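Local coordinates for probable TonB-dependent receptor (Pseudomonas aeruginosa, PDB 4K3F), which probably binds methionine for uptake as a periplasmic lipoprotein of the NlpA family, and here holds selenomethionine in its pocket, at residues Ser4-Ala9 with Lys33-Thr38; Phe56-Pro61 with Ile199-Pro204; Glu83-Tyr88 with Leu169-Tyr174; Leu180-Asp185 with Lys233-Pro238. All coordinates share one frame; numbering follows the deposited sequence. Where two conformers were deposited one is given.

Interaction 1: residues Ser4-Ala9 with Lys33-Thr38; sequences SLTVAA and KIKEFT
K33 and L5 are joined by backbone: K33 N donates almost straight (172°) to L5 O at 2.8 Å, and K33 O accepts V7 N. The alternation then runs on: K35 N to V7 O (2.9 Å), A9 N to K35 O (3.0 Å), and F37 N to A9 O, one residue past the end of strand 33-36. L5, V7 and A9 therefore serve this neighbour, while the backbone of A8 bonds the other way, to A54 and F56. CA-H groups add to several of these carbonyls, as T6 CA does to K33 O (3.2 Å). Such staggered bonding belongs to parallel strands, here the two strands of a beta-alpha-beta unit joined by helix 11-26. V7 and I34, branched and apolar, turn to the face covered by L18 of that helix; T6, A8, K33 and K35 turn to the other. There the K33 chain, with CG anti to the carbonyl carbon (chi1 -59°) and extended beyond it, carries NZ to S4 OG, to which it donates at 2.8 Å. T6 N is taken by D53 OD2. Being small, A8 lets the F37 ring come close, CB to CE1 at 3.5 Å.

Interaction 2: residues Phe56-Pro61 with Ile199-Pro204; sequences FFQHQP and ILVARP. With MSE (selenomethionine), chain B.
I199 meets Q58 where strands 198-202 and 54-59, antiparallel neighbours in the larger mixed sheet of a periplasmic binding-protein fold, approach the ligand pocket. I199 N donates to Q58 O at 2.9 Å, nearly along the C=O axis. Its CG1 stands between backbone N and carbonyl carbon (chi1 44°), a slim branch that packs beside that same oxygen and carries CD1 to Q60 OE1 (3.7 Å). Between Q58 and Q60, H59 faces the selenomethionine, whose SE sits over one face of the imidazole, 3.4 Å from NE2, while N112 bonds that nitrogen. I199 O lies at the edge of the F56 ring, in its plane, 3.6 Å from CD1; a water donates to I199 O at 2.7 Å and accepts from F57 N and Q58 NE2. L200 follows, its backbone bonded onward to V77 and T78. V201 ends the contact: beside Q58 NE2, which N44 OD1 engages, its CG2 methyl packs at 3.5 Å.

Interaction 3: residues Glu83-Tyr88 with Leu169-Tyr174; sequences EPLGAY and LINTNY. With MSE (selenomethionine), chain B.
The side chains of E83 and T172 cross at a slant, their CB atoms 3.5 Å apart. From there the glutamate chain runs extended, with CG anti to its carbonyl carbon (chi1 -66°), so that OE1 reaches the selenomethionine amino nitrogen, MSE N, at 2.6 Å. The same OE1 takes a weak bond from N173 N, in the first turn of helix 172-177; the amino group and this helix start would both tend to favour the charged carboxylate, whose OE2 is bonded to H81. N171 approaches the other end of the amino acid, its ND2 donating nearly straight (169°) to MSE OXT at 2.9 Å, an amide suited to a carboxylate. Further along, L85 crosses L169 at about a right angle, CD2 against CB, while its CD1 rests on N171 CA. A87 CB meets L169 CD1 at 3.5 Å. Y88 also crosses I170 at about a right angle and turns its ring edge to I170 O, and its hydroxyl meets a water held as well by G86 N, I170 O (2.7 Å) and T172 OG1. Glycine fits at 86 because a side chain there would run into Y88 OH. I170 N donates to G86 O at 3.1 Å, an antiparallel link between strands 86-88 and 167-170 in the second sheet. Helix 110-122 packs on L85 and L169, helix 158-161 on I170, and helix 11-26 on E83 and N173.

Interaction 4: residues Leu180-Asp185 with Lys233-Pro238; sequences LNPTKD and KGAVVP
N181 OD1 is gripped by two donors, one of them T183, the residue that also reaches across to 233-238. T183 OG1 donates to it at 2.8 Å, in the carbonyl plane and on a lone pair, whereas K184 N comes from above that plane at 3.1 Å. With OG1 engaged in this way, the T183 torsion (chi1 63°) places CG2 anti to the carbonyl carbon, facing 233-238, where it lies 4.0 Å from K233 O and 4.1 Å from G234 C. N181 is thus the N-cap of the short helix 182-185, a place where an asparagine carbonyl can serve the amide groups of the first turn. The backbone closes the same turn, D185 N to N181 O at 2.7 Å, and D185 OD2 answers by accepting N181 N (2.9 Å, 166°). Proline suits the position after the cap, since the first helical turn needs no N-H there, and the apolar CG of its puckered ring touches the other segment: P182 CG meets A235 CB at 4.0 Å. That segment leaves helix 222-232 through K233, at positive phi, and G234, whose backbone angles would jam a CB against the carbonyl of K233. A235 then turns back into the fold, small enough to nestle against the proline, before V237 joins I82 at the edge of the larger sheet. Behind P182 lie Y88 and L176.

Overall arrangement
Interactions 1 and 2 belong to the same larger sheet and meet where A8 O receives F56 N; interaction 1, at its edge, is mostly backbone ladder flanked by lysines and a serine, whereas interaction 2 is buried and mixes sheet, water and pocket chemistry. Strand 237-238 of interaction 4 is the other outermost strand of that sheet. Interaction 3 is the most enclosed, joins strands of the second sheet, and approaches selenomethionine from a different part of the chain than interaction 2, at its polar end rather than its selenium. Interaction 4 is small and partly exposed, its polar bonds local to one segment; it leans on interaction 3. T38 O and Y174 OH tie interaction 1 to interaction 3.

Interaction 1: residues Ser4-Ala9 with Lys33-Thr38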
loop_
_atom_site.group_PDB
_atom_site.type_symbol
_atom_site.label_atom_id
_atom_site.label_comp_id
_atom_site.label_asym_id
_atom_site.label_seq_id
_atom_site.Cartn_x
_atom_site.Cartn_y
_atom_site.Cartn_z
ATOM N N SER A 4 -13.620 5.272 -22.874
ATOM C CA SER A 4 -12.830 4.173 -22.321
ATOM C C SER A 4 -11.842 4.660 -21.273
ATOM O O SER A 4 -11.144 5.649 -21.495
ATOM C CB SER A 4 -12.024 3.523 -23.443
ATOM O OG SER A 4 -11.239 2.452 -22.959
ATOM N N LEU A 5 -11.691 3.910 -20.187
ATOM C CA LEU A 5 -10.710 4.270 -19.133
ATOM C C LEU A 5 -10.147 2.994 -18.579
ATOM O O LEU A 5 -10.847 2.234 -17.947
ATOM C CB LEU A 5 -11.346 5.136 -18.036
ATOM C CG LEU A 5 -10.439 5.603 -16.920
ATOM C CD1 LEU A 5 -9.330 6.472 -17.476
ATOM C CD2 LEU A 5 -11.279 6.379 -15.909
ATOM N N THR A 6 -8.876 2.719 -18.854
ATOM C CA THR A 6 -8.295 1.455 -18.433
ATOM C C THR A 6 -7.409 1.693 -17.194
ATOM O O THR A 6 -6.611 2.609 -17.186
ATOM C CB THR A 6 -7.463 0.821 -19.570
ATOM O OG1 THR A 6 -6.508 1.768 -20.044
ATOM C CG2 THR A 6 -8.374 0.380 -20.709
ATOM N N VAL A 7 -7.565 0.858 -16.162
ATOM C CA VAL A 7 -6.922 1.062 -14.845
ATOM C C VAL A 7 -6.309 -0.239 -14.335
ATOM O O VAL A 7 -7.015 -1.258 -14.201
ATOM C CB VAL A 7 -7.919 1.589 -13.789
ATOM C CG1 VAL A 7 -7.204 1.939 -12.509
ATOM C CG2 VAL A 7 -8.617 2.830 -14.296
ATOM N N ALA A 8 -4.994 -0.213 -14.103
ATOM C CA ALA A 8 -4.327 -1.355 -13.462
ATOM C C ALA A 8 -4.466 -1.256 -11.946
ATOM O O ALA A 8 -4.290 -0.178 -11.367
ATOM C CB ALA A 8 -2.856 -1.331 -13.804
ATOM N N ALA A 9 -4.704 -2.382 -11.287
ATOM C CA ALA A 9 -4.913 -2.386 -9.840
ATOM C C ALA A 9 -4.483 -3.680 -9.204
ATOM O O ALA A 9 -4.575 -4.726 -9.849
ATOM C CB ALA A 9 -6.373 -2.181 -9.539
ATOM N N LYS A 33 -12.385 -0.076 -17.352
ATOM C CA LYS A 33 -11.851 -1.412 -17.650
ATOM C C LYS A 33 -10.680 -1.679 -16.732
ATOM O O LYS A 33 -9.618 -1.001 -16.810
ATOM C CB LYS A 33 -11.426 -1.490 -19.119
ATOM C CG LYS A 33 -12.579 -1.204 -20.090
ATOM C CD LYS A 33 -12.074 -1.171 -21.530
ATOM C CE LYS A 33 -13.102 -0.620 -22.487
ATOM N NZ LYS A 33 -12.448 0.065 -23.635
ATOM N N ILE A 34 -10.854 -2.662 -15.861
ATOM C CA ILE A 34 -9.938 -2.892 -14.746
ATOM C C ILE A 34 -9.065 -4.091 -15.111
ATOM O O ILE A 34 -9.579 -5.127 -15.586
ATOM C CB ILE A 34 -10.733 -3.250 -13.471
ATOM C CG1 ILE A 34 -11.672 -2.110 -13.069
ATOM C CG2 ILE A 34 -9.813 -3.618 -12.325
ATOM C CD1 ILE A 34 -12.831 -2.597 -12.225
ATOM N N LYS A 35 -7.759 -3.929 -14.914
ATOM C CA LYS A 35 -6.795 -4.995 -15.174
ATOM C C LYS A 35 -6.039 -5.272 -13.893
ATOM O O LYS A 35 -5.366 -4.378 -13.357
ATOM C CB LYS A 35 -5.864 -4.569 -16.309
ATOM C CG LYS A 35 -6.493 -4.684 -17.712
ATOM C CD LYS A 35 -7.640 -3.703 -17.928
ATOM C CE LYS A 35 -7.966 -3.490 -19.387
ATOM N NZ LYS A 35 -8.395 -4.758 -20.031
ATOM N N GLU A 36 -6.123 -6.503 -13.397
ATOM C CA GLU A 36 -5.492 -6.831 -12.143
ATOM C C GLU A 36 -4.030 -7.228 -12.290
ATOM O O GLU A 36 -3.693 -7.957 -13.215
ATOM C CB GLU A 36 -6.212 -7.982 -11.482
ATOM C CG GLU A 36 -7.654 -7.633 -11.175
ATOM C CD GLU A 36 -8.336 -8.603 -10.219
ATOM O OE1 GLU A 36 -7.681 -9.433 -9.552
ATOM O OE2 GLU A 36 -9.563 -8.513 -10.149
ATOM N N PHE A 37 -3.192 -6.762 -11.383
ATOM C CA PHE A 37 -1.777 -7.126 -11.339
ATOM C C PHE A 37 -1.430 -7.531 -9.914
ATOM O O PHE A 37 -1.992 -6.999 -8.963
ATOM C CB PHE A 37 -0.916 -5.933 -11.742
ATOM C CG PHE A 37 -1.002 -5.613 -13.198
ATOM C CD1 PHE A 37 -2.011 -4.796 -13.675
ATOM C CD2 PHE A 37 -0.072 -6.126 -14.092
ATOM C CE1 PHE A 37 -2.101 -4.505 -15.033
ATOM C CE2 PHE A 37 -0.159 -5.834 -15.431
ATOM C CZ PHE A 37 -1.185 -5.004 -15.897
ATOM N N THR A 38 -0.491 -8.459 -9.733
ATOM C CA THR A 38 -0.183 -8.879 -8.385
ATOM C C THR A 38 1.036 -8.159 -7.764
ATOM O O THR A 38 1.337 -8.354 -6.580
ATOM C CB THR A 38 0.079 -10.381 -8.342
ATOM O OG1 THR A 38 1.207 -10.668 -9.174
ATOM C CG2 THR A 38 -1.136 -11.130 -8.818
#

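Interaction 2: residues Phe56-Pro61 with Ile199-Pro204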
loop_
_atom_site.group_PDB
_atom_site.type_symbol
_atom_site.label_atom_id
_atom_site.label_comp_id
_atom_site.label_asym_id
_atom_site.label_seq_id
_atom_site.Cartn_x
_atom_site.Cartn_y
_atom_site.Cartn_z
ATOM N N PHE A 56 -4.041 2.108 -9.794
ATOM C CA PHE A 56 -4.533 2.294 -8.422
ATOM C C PHE A 56 -3.998 1.166 -7.578
ATOM O O PHE A 56 -4.544 0.082 -7.560
ATOM C CB PHE A 56 -6.061 2.381 -8.422
ATOM C CG PHE A 56 -6.672 2.561 -7.055
ATOM C CD1 PHE A 56 -6.139 3.454 -6.140
ATOM C CD2 PHE A 56 -7.803 1.867 -6.692
ATOM C CE1 PHE A 56 -6.727 3.617 -4.873
ATOM C CE2 PHE A 56 -8.389 2.040 -5.432
ATOM C CZ PHE A 56 -7.863 2.916 -4.535
ATOM N N PHE A 57 -2.898 1.461 -6.879
ATOM C CA PHE A 57 -2.157 0.431 -6.109
ATOM C C PHE A 57 -1.124 0.966 -5.143
ATOM O O PHE A 57 -0.689 0.217 -4.323
ATOM C CB PHE A 57 -1.462 -0.623 -6.987
ATOM C CG PHE A 57 -0.124 -0.180 -7.535
ATOM C CD1 PHE A 57 -0.049 0.693 -8.585
ATOM C CD2 PHE A 57 1.051 -0.624 -6.949
ATOM C CE1 PHE A 57 1.207 1.106 -9.100
ATOM C CE2 PHE A 57 2.274 -0.225 -7.445
ATOM C CZ PHE A 57 2.347 0.640 -8.506
ATOM N N GLN A 58 -0.699 2.215 -5.260
ATOM C CA GLN A 58 0.516 2.693 -4.528
ATOM C C GLN A 58 0.197 3.940 -3.734
ATOM O O GLN A 58 -0.867 4.563 -3.931
ATOM C CB GLN A 58 1.652 2.981 -5.514
ATOM C CG GLN A 58 1.447 4.289 -6.292
ATOM C CD GLN A 58 2.237 4.288 -7.576
ATOM O OE1 GLN A 58 3.463 4.136 -7.583
ATOM N NE2 GLN A 58 1.532 4.342 -8.676
ATOM N N HIS A 59 1.111 4.296 -2.835
ATOM C CA HIS A 59 1.040 5.558 -2.132
ATOM C C HIS A 59 2.030 6.541 -2.769
ATOM O O HIS A 59 2.800 6.207 -3.657
ATOM C CB HIS A 59 1.267 5.399 -0.619
ATOM C CG HIS A 59 2.447 4.522 -0.230
ATOM N ND1 HIS A 59 3.761 4.839 -0.561
ATOM C CD2 HIS A 59 2.513 3.361 0.457
ATOM C CE1 HIS A 59 4.575 3.911 -0.074
ATOM N NE2 HIS A 59 3.837 3.010 0.567
ATOM N N GLN A 60 1.953 7.787 -2.359
ATOM C CA GLN A 60 2.754 8.848 -2.993
ATOM C C GLN A 60 4.234 8.677 -2.765
ATOM O O GLN A 60 5.016 8.867 -3.698
ATOM C CB GLN A 60 2.263 10.252 -2.583
ATOM C CG GLN A 60 2.898 11.385 -3.387
ATOM C CD GLN A 60 2.172 11.755 -4.646
ATOM O OE1 GLN A 60 0.935 11.927 -4.653
ATOM N NE2 GLN A 60 2.946 11.963 -5.722
ATOM N N PRO A 61 4.662 8.318 -1.532
ATOM C CA PRO A 61 6.097 8.092 -1.414
ATOM C C PRO A 61 6.641 7.066 -2.400
ATOM O O PRO A 61 7.684 7.278 -3.006
ATOM C CB PRO A 61 6.267 7.673 0.030
ATOM C CG PRO A 61 5.123 8.364 0.739
ATOM C CD PRO A 61 3.977 8.350 -0.219
ATOM N N ILE A 199 -3.231 6.249 -3.908
ATOM C CA ILE A 199 -3.629 7.227 -4.875
ATOM C C ILE A 199 -3.940 6.593 -6.236
ATOM O O ILE A 199 -3.296 5.643 -6.680
ATOM C CB ILE A 199 -2.503 8.261 -5.066
ATOM C CG1 ILE A 199 -1.125 7.572 -5.176
ATOM C CG2 ILE A 199 -2.474 9.192 -3.860
ATOM C CD1 ILE A 199 0.006 8.458 -5.620
ATOM N N LEU A 200 -4.869 7.217 -6.910
ATOM C CA LEU A 200 -5.094 6.970 -8.326
ATOM C C LEU A 200 -3.975 7.730 -9.054
ATOM O O LEU A 200 -3.760 8.899 -8.758
ATOM C CB LEU A 200 -6.435 7.522 -8.737
ATOM C CG LEU A 200 -6.762 7.545 -10.219
ATOM C CD1 LEU A 200 -6.915 6.156 -10.729
ATOM C CD2 LEU A 200 -8.056 8.317 -10.470
ATOM N N VAL A 201 -3.324 7.099 -10.035
ATOM C CA VAL A 201 -2.136 7.645 -10.702
ATOM C C VAL A 201 -2.369 7.565 -12.185
ATOM O O VAL A 201 -2.918 6.569 -12.708
ATOM C CB VAL A 201 -0.847 6.848 -10.282
ATOM C CG1 VAL A 201 0.355 7.218 -11.148
ATOM C CG2 VAL A 201 -0.565 7.178 -8.832
ATOM N N ALA A 202 -1.965 8.611 -12.876
ATOM C CA ALA A 202 -2.116 8.645 -14.328
ATOM C C ALA A 202 -0.976 9.416 -14.922
ATOM O O ALA A 202 0.111 9.385 -14.359
ATOM C CB ALA A 202 -3.504 9.210 -14.665
ATOM N N ARG A 203 -1.179 10.054 -16.063
ATOM C CA ARG A 203 -0.112 10.774 -16.753
ATOM C C ARG A 203 -0.476 12.247 -16.902
ATOM O O ARG A 203 -1.642 12.594 -16.839
ATOM C CB ARG A 203 0.042 10.181 -18.145
ATOM C CG ARG A 203 0.525 8.728 -18.123
ATOM C CD ARG A 203 0.959 8.200 -19.494
ATOM N NE ARG A 203 -0.141 8.342 -20.431
ATOM C CZ ARG A 203 -1.040 7.409 -20.735
ATOM N NH1 ARG A 203 -0.889 6.140 -20.347
ATOM N NH2 ARG A 203 -2.051 7.735 -21.521
ATOM N N PRO A 204 0.516 13.109 -17.180
ATOM C CA PRO A 204 0.130 14.488 -17.507
ATOM C C PRO A 204 -0.938 14.621 -18.569
ATOM O O PRO A 204 -1.780 15.514 -18.474
ATOM C CB PRO A 204 1.449 15.125 -17.928
ATOM C CG PRO A 204 2.469 14.385 -17.077
ATOM C CD PRO A 204 1.978 12.956 -17.073
HETATM N N MSE B 300 -1.466 -0.881 -0.805
HETATM C CA MSE B 300 -0.040 -0.766 -0.385
HETATM C C MSE B 300 -0.035 -0.050 0.961
HETATM O O MSE B 300 -0.759 0.937 1.130
HETATM O OXT MSE B 300 0.701 -0.444 1.872
HETATM C CB MSE B 300 0.804 0.001 -1.416
HETATM C CG MSE B 300 2.258 0.098 -1.019
HETATM SE SE MSE B 300 3.236 1.239 -2.283
HETATM C CE MSE B 300 3.173 0.143 -3.820
HETATM O O HOH W 1 -1.561 3.924 -7.832
#

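Interaction 3: residues Glu83-Tyr88 with Leu169-Tyr174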
loop_
_atom_site.group_PDB
_atom_site.type_symbol
_atom_site.label_atom_id
_atom_site.label_comp_id
_atom_site.label_asym_id
_atom_site.label_seq_id
_atom_site.Cartn_x
_atom_site.Cartn_y
_atom_site.Cartn_z
ATOM N N GLU A 83 -4.072 2.114 4.231
ATOM C CA GLU A 83 -3.993 0.704 4.670
ATOM C C GLU A 83 -2.978 0.616 5.785
ATOM O O GLU A 83 -1.825 0.310 5.534
ATOM C CB GLU A 83 -3.492 -0.196 3.527
ATOM C CG GLU A 83 -4.418 -0.293 2.360
ATOM C CD GLU A 83 -3.832 -1.031 1.153
ATOM O OE1 GLU A 83 -2.805 -1.781 1.247
ATOM O OE2 GLU A 83 -4.407 -0.832 0.098
ATOM N N PRO A 84 -3.385 0.896 7.030
ATOM C CA PRO A 84 -2.382 0.878 8.099
ATOM C C PRO A 84 -1.588 -0.427 8.136
ATOM O O PRO A 84 -2.161 -1.527 8.156
ATOM C CB PRO A 84 -3.212 1.092 9.351
ATOM C CG PRO A 84 -4.337 1.937 8.860
ATOM C CD PRO A 84 -4.680 1.369 7.489
ATOM N N LEU A 85 -0.274 -0.301 8.103
ATOM C CA LEU A 85 0.610 -1.473 7.992
ATOM C C LEU A 85 0.751 -2.146 9.348
ATOM O O LEU A 85 1.030 -1.470 10.360
ATOM C CB LEU A 85 1.966 -1.021 7.491
ATOM C CG LEU A 85 2.838 -2.232 7.147
ATOM C CD1 LEU A 85 3.329 -2.111 5.740
ATOM C CD2 LEU A 85 3.924 -2.268 8.162
ATOM N N GLY A 86 0.594 -3.472 9.352
ATOM C CA GLY A 86 0.742 -4.274 10.525
ATOM C C GLY A 86 1.978 -5.163 10.546
ATOM O O GLY A 86 2.550 -5.526 9.496
ATOM N N ALA A 87 2.338 -5.554 11.763
ATOM C CA ALA A 87 3.359 -6.565 12.055
ATOM C C ALA A 87 2.662 -7.851 12.487
ATOM O O ALA A 87 1.803 -7.816 13.366
ATOM C CB ALA A 87 4.292 -6.054 13.149
ATOM N N TYR A 88 3.011 -8.966 11.844
ATOM C CA TYR A 88 2.366 -10.240 12.034
ATOM C C TYR A 88 3.378 -11.270 12.465
ATOM O O TYR A 88 4.556 -11.166 12.168
ATOM C CB TYR A 88 1.660 -10.711 10.744
ATOM C CG TYR A 88 0.685 -9.706 10.199
ATOM C CD1 TYR A 88 1.088 -8.738 9.293
ATOM C CD2 TYR A 88 -0.638 -9.702 10.593
ATOM C CE1 TYR A 88 0.209 -7.792 8.810
ATOM C CE2 TYR A 88 -1.515 -8.754 10.106
ATOM C CZ TYR A 88 -1.093 -7.795 9.225
ATOM O OH TYR A 88 -1.968 -6.848 8.720
ATOM N N LEU A 169 6.454 -7.603 8.642
ATOM C CA LEU A 169 5.670 -6.380 8.479
ATOM C C LEU A 169 5.193 -6.370 7.037
ATOM O O LEU A 169 5.998 -6.218 6.127
ATOM C CB LEU A 169 6.488 -5.133 8.840
ATOM C CG LEU A 169 6.538 -4.811 10.357
ATOM C CD1 LEU A 169 7.222 -5.912 11.153
ATOM C CD2 LEU A 169 7.212 -3.468 10.581
ATOM N N ILE A 170 3.889 -6.552 6.862
ATOM C CA ILE A 170 3.311 -6.921 5.565
ATOM C C ILE A 170 2.324 -5.868 5.132
ATOM O O ILE A 170 1.437 -5.507 5.898
ATOM C CB ILE A 170 2.585 -8.248 5.660
ATOM C CG1 ILE A 170 3.581 -9.305 6.166
ATOM C CG2 ILE A 170 2.008 -8.615 4.313
ATOM C CD1 ILE A 170 2.980 -10.664 6.356
ATOM N N ASN A 171 2.509 -5.357 3.916
ATOM C CA ASN A 171 1.576 -4.409 3.327
ATOM C C ASN A 171 0.182 -4.998 3.367
ATOM O O ASN A 171 -0.050 -6.190 3.043
ATOM C CB ASN A 171 1.939 -4.073 1.887
ATOM C CG ASN A 171 3.253 -3.332 1.784
ATOM O OD1 ASN A 171 4.341 -3.950 1.682
ATOM N ND2 ASN A 171 3.185 -2.025 1.862
ATOM N N THR A 172 -0.776 -4.153 3.710
ATOM C CA THR A 172 -2.143 -4.659 3.975
ATOM C C THR A 172 -2.802 -5.319 2.744
ATOM O O THR A 172 -3.537 -6.312 2.855
ATOM C CB THR A 172 -2.983 -3.511 4.545
ATOM O OG1 THR A 172 -2.434 -3.185 5.819
ATOM C CG2 THR A 172 -4.445 -3.896 4.675
ATOM N N ASN A 173 -2.580 -4.777 1.536
ATOM C CA ASN A 173 -3.139 -5.400 0.347
ATOM C C ASN A 173 -2.747 -6.862 0.228
ATOM O O ASN A 173 -3.606 -7.714 -0.027
ATOM C CB ASN A 173 -2.813 -4.643 -0.937
ATOM C CG ASN A 173 -1.364 -4.755 -1.346
ATOM O OD1 ASN A 173 -0.472 -4.164 -0.738
ATOM N ND2 ASN A 173 -1.118 -5.536 -2.377
ATOM N N TYR A 174 -1.478 -7.154 0.541
ATOM C CA TYR A 174 -0.989 -8.503 0.537
ATOM C C TYR A 174 -1.461 -9.297 1.771
ATOM O O TYR A 174 -1.799 -10.461 1.647
ATOM C CB TYR A 174 0.529 -8.562 0.408
ATOM C CG TYR A 174 1.035 -8.114 -0.946
ATOM C CD1 TYR A 174 0.519 -8.654 -2.120
ATOM C CD2 TYR A 174 2.013 -7.161 -1.051
ATOM C CE1 TYR A 174 0.953 -8.264 -3.362
ATOM C CE2 TYR A 174 2.493 -6.756 -2.281
ATOM C CZ TYR A 174 1.947 -7.261 -3.449
ATOM O OH TYR A 174 2.448 -6.871 -4.666
HETATM N N MSE B 300 -1.466 -0.881 -0.805
HETATM C CA MSE B 300 -0.040 -0.766 -0.385
HETATM C C MSE B 300 -0.035 -0.050 0.961
HETATM O O MSE B 300 -0.759 0.937 1.130
HETATM O OXT MSE B 300 0.701 -0.444 1.872
HETATM C CB MSE B 300 0.804 0.001 -1.416
HETATM C CG MSE B 300 2.258 0.098 -1.019
HETATM SE SE MSE B 300 3.236 1.239 -2.283
HETATM C CE MSE B 300 3.173 0.143 -3.820
HETATM O O HOH W 2 0.006 -1.453 4.300
HETATM O O HOH W 3 -0.809 -4.939 7.252
#

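Interaction 4: residues Leu180-Asp185 with Lys233-Pro238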
loop_
_atom_site.group_PDB
_atom_site.type_symbol
_atom_site.label_atom_id
_atom_site.label_comp_id
_atom_site.label_asym_id
_atom_site.label_seq_id
_atom_site.Cartn_x
_atom_site.Cartn_y
_atom_site.Cartn_z
ATOM N N LEU A 180 -4.995 -12.538 6.408
ATOM C CA LEU A 180 -4.608 -11.980 7.700
ATOM C C LEU A 180 -5.583 -10.877 8.037
ATOM O O LEU A 180 -6.153 -10.238 7.152
ATOM C CB LEU A 180 -3.146 -11.501 7.695
ATOM C CG LEU A 180 -2.111 -12.564 7.333
ATOM C CD1 LEU A 180 -0.736 -11.975 7.044
ATOM C CD2 LEU A 180 -2.004 -13.581 8.459
ATOM N N ASN A 181 -5.833 -10.690 9.325
ATOM C CA ASN A 181 -6.758 -9.666 9.792
ATOM C C ASN A 181 -5.931 -8.660 10.580
ATOM O O ASN A 181 -5.544 -8.933 11.694
ATOM C CB ASN A 181 -7.855 -10.258 10.698
ATOM C CG ASN A 181 -8.898 -9.220 11.107
ATOM O OD1 ASN A 181 -8.578 -8.051 11.375
ATOM N ND2 ASN A 181 -10.152 -9.636 11.134
ATOM N N PRO A 182 -5.624 -7.508 9.979
ATOM C CA PRO A 182 -4.759 -6.524 10.628
ATOM C C PRO A 182 -5.269 -6.064 11.991
ATOM O O PRO A 182 -4.483 -5.875 12.928
ATOM C CB PRO A 182 -4.772 -5.353 9.631
ATOM C CG PRO A 182 -5.044 -5.997 8.314
ATOM C CD PRO A 182 -5.924 -7.159 8.577
ATOM N N THR A 183 -6.570 -5.846 12.099
ATOM C CA THR A 183 -7.143 -5.324 13.331
ATOM C C THR A 183 -7.130 -6.385 14.472
ATOM O O THR A 183 -7.002 -6.037 15.641
ATOM C CB THR A 183 -8.557 -4.694 13.101
ATOM O OG1 THR A 183 -9.463 -5.695 12.664
ATOM C CG2 THR A 183 -8.518 -3.622 12.088
ATOM N N LYS A 184 -7.174 -7.671 14.153
ATOM C CA LYS A 184 -7.123 -8.709 15.186
ATOM C C LYS A 184 -5.792 -9.426 15.350
ATOM O O LYS A 184 -5.481 -9.873 16.440
ATOM C CB LYS A 184 -8.164 -9.793 14.890
ATOM C CG LYS A 184 -9.604 -9.296 14.852
ATOM C CD LYS A 184 -10.601 -10.435 14.676
ATOM C CE LYS A 184 -11.961 -9.938 14.212
ATOM N NZ LYS A 184 -12.891 -11.090 14.039
ATOM N N ASP A 185 -5.047 -9.604 14.269
ATOM C CA ASP A 185 -3.839 -10.432 14.249
ATOM C C ASP A 185 -2.565 -9.583 14.512
ATOM O O ASP A 185 -1.581 -10.140 14.954
ATOM C CB ASP A 185 -3.656 -11.155 12.884
ATOM C CG ASP A 185 -4.785 -12.140 12.541
ATOM O OD1 ASP A 185 -5.507 -12.562 13.476
ATOM O OD2 ASP A 185 -4.917 -12.515 11.320
ATOM N N LYS A 233 -13.775 -3.327 7.325
ATOM C CA LYS A 233 -13.968 -3.295 8.797
ATOM C C LYS A 233 -12.739 -2.693 9.524
ATOM O O LYS A 233 -12.226 -3.227 10.528
ATOM C CB LYS A 233 -14.293 -4.673 9.312
ATOM C CG LYS A 233 -15.650 -5.178 8.847
ATOM C CD LYS A 233 -15.773 -6.647 9.167
ATOM C CE LYS A 233 -17.178 -7.137 8.875
ATOM N NZ LYS A 233 -17.386 -8.531 9.362
ATOM N N GLY A 234 -12.279 -1.567 8.985
ATOM C CA GLY A 234 -11.214 -0.797 9.611
ATOM C C GLY A 234 -9.818 -1.131 9.097
ATOM O O GLY A 234 -8.871 -0.398 9.376
ATOM N N ALA A 235 -9.655 -2.221 8.341
ATOM C CA ALA A 235 -8.328 -2.538 7.777
ATOM C C ALA A 235 -7.924 -1.591 6.655
ATOM O O ALA A 235 -6.700 -1.413 6.352
ATOM C CB ALA A 235 -8.326 -3.964 7.270
ATOM N N VAL A 236 -8.941 -1.002 6.015
ATOM C CA VAL A 236 -8.787 -0.038 4.934
ATOM C C VAL A 236 -9.631 1.159 5.342
ATOM O O VAL A 236 -10.819 1.000 5.669
ATOM C CB VAL A 236 -9.227 -0.615 3.581
ATOM C CG1 VAL A 236 -9.053 0.398 2.462
ATOM C CG2 VAL A 236 -8.448 -1.888 3.301
ATOM N N VAL A 237 -8.980 2.313 5.453
ATOM C CA VAL A 237 -9.597 3.514 5.972
ATOM C C VAL A 237 -9.803 4.517 4.843
ATOM O O VAL A 237 -8.830 4.883 4.147
ATOM C CB VAL A 237 -8.690 4.122 7.050
ATOM C CG1 VAL A 237 -9.277 5.414 7.597
ATOM C CG2 VAL A 237 -8.424 3.126 8.167
ATOM N N PRO A 238 -11.042 4.982 4.608
ATOM C CA PRO A 238 -11.222 6.020 3.634
ATOM C C PRO A 238 -10.405 7.290 3.954
ATOM O O PRO A 238 -10.297 7.695 5.127
ATOM C CB PRO A 238 -12.710 6.332 3.712
ATOM C CG PRO A 238 -13.350 5.176 4.407
ATOM C CD PRO A 238 -12.303 4.590 5.284
#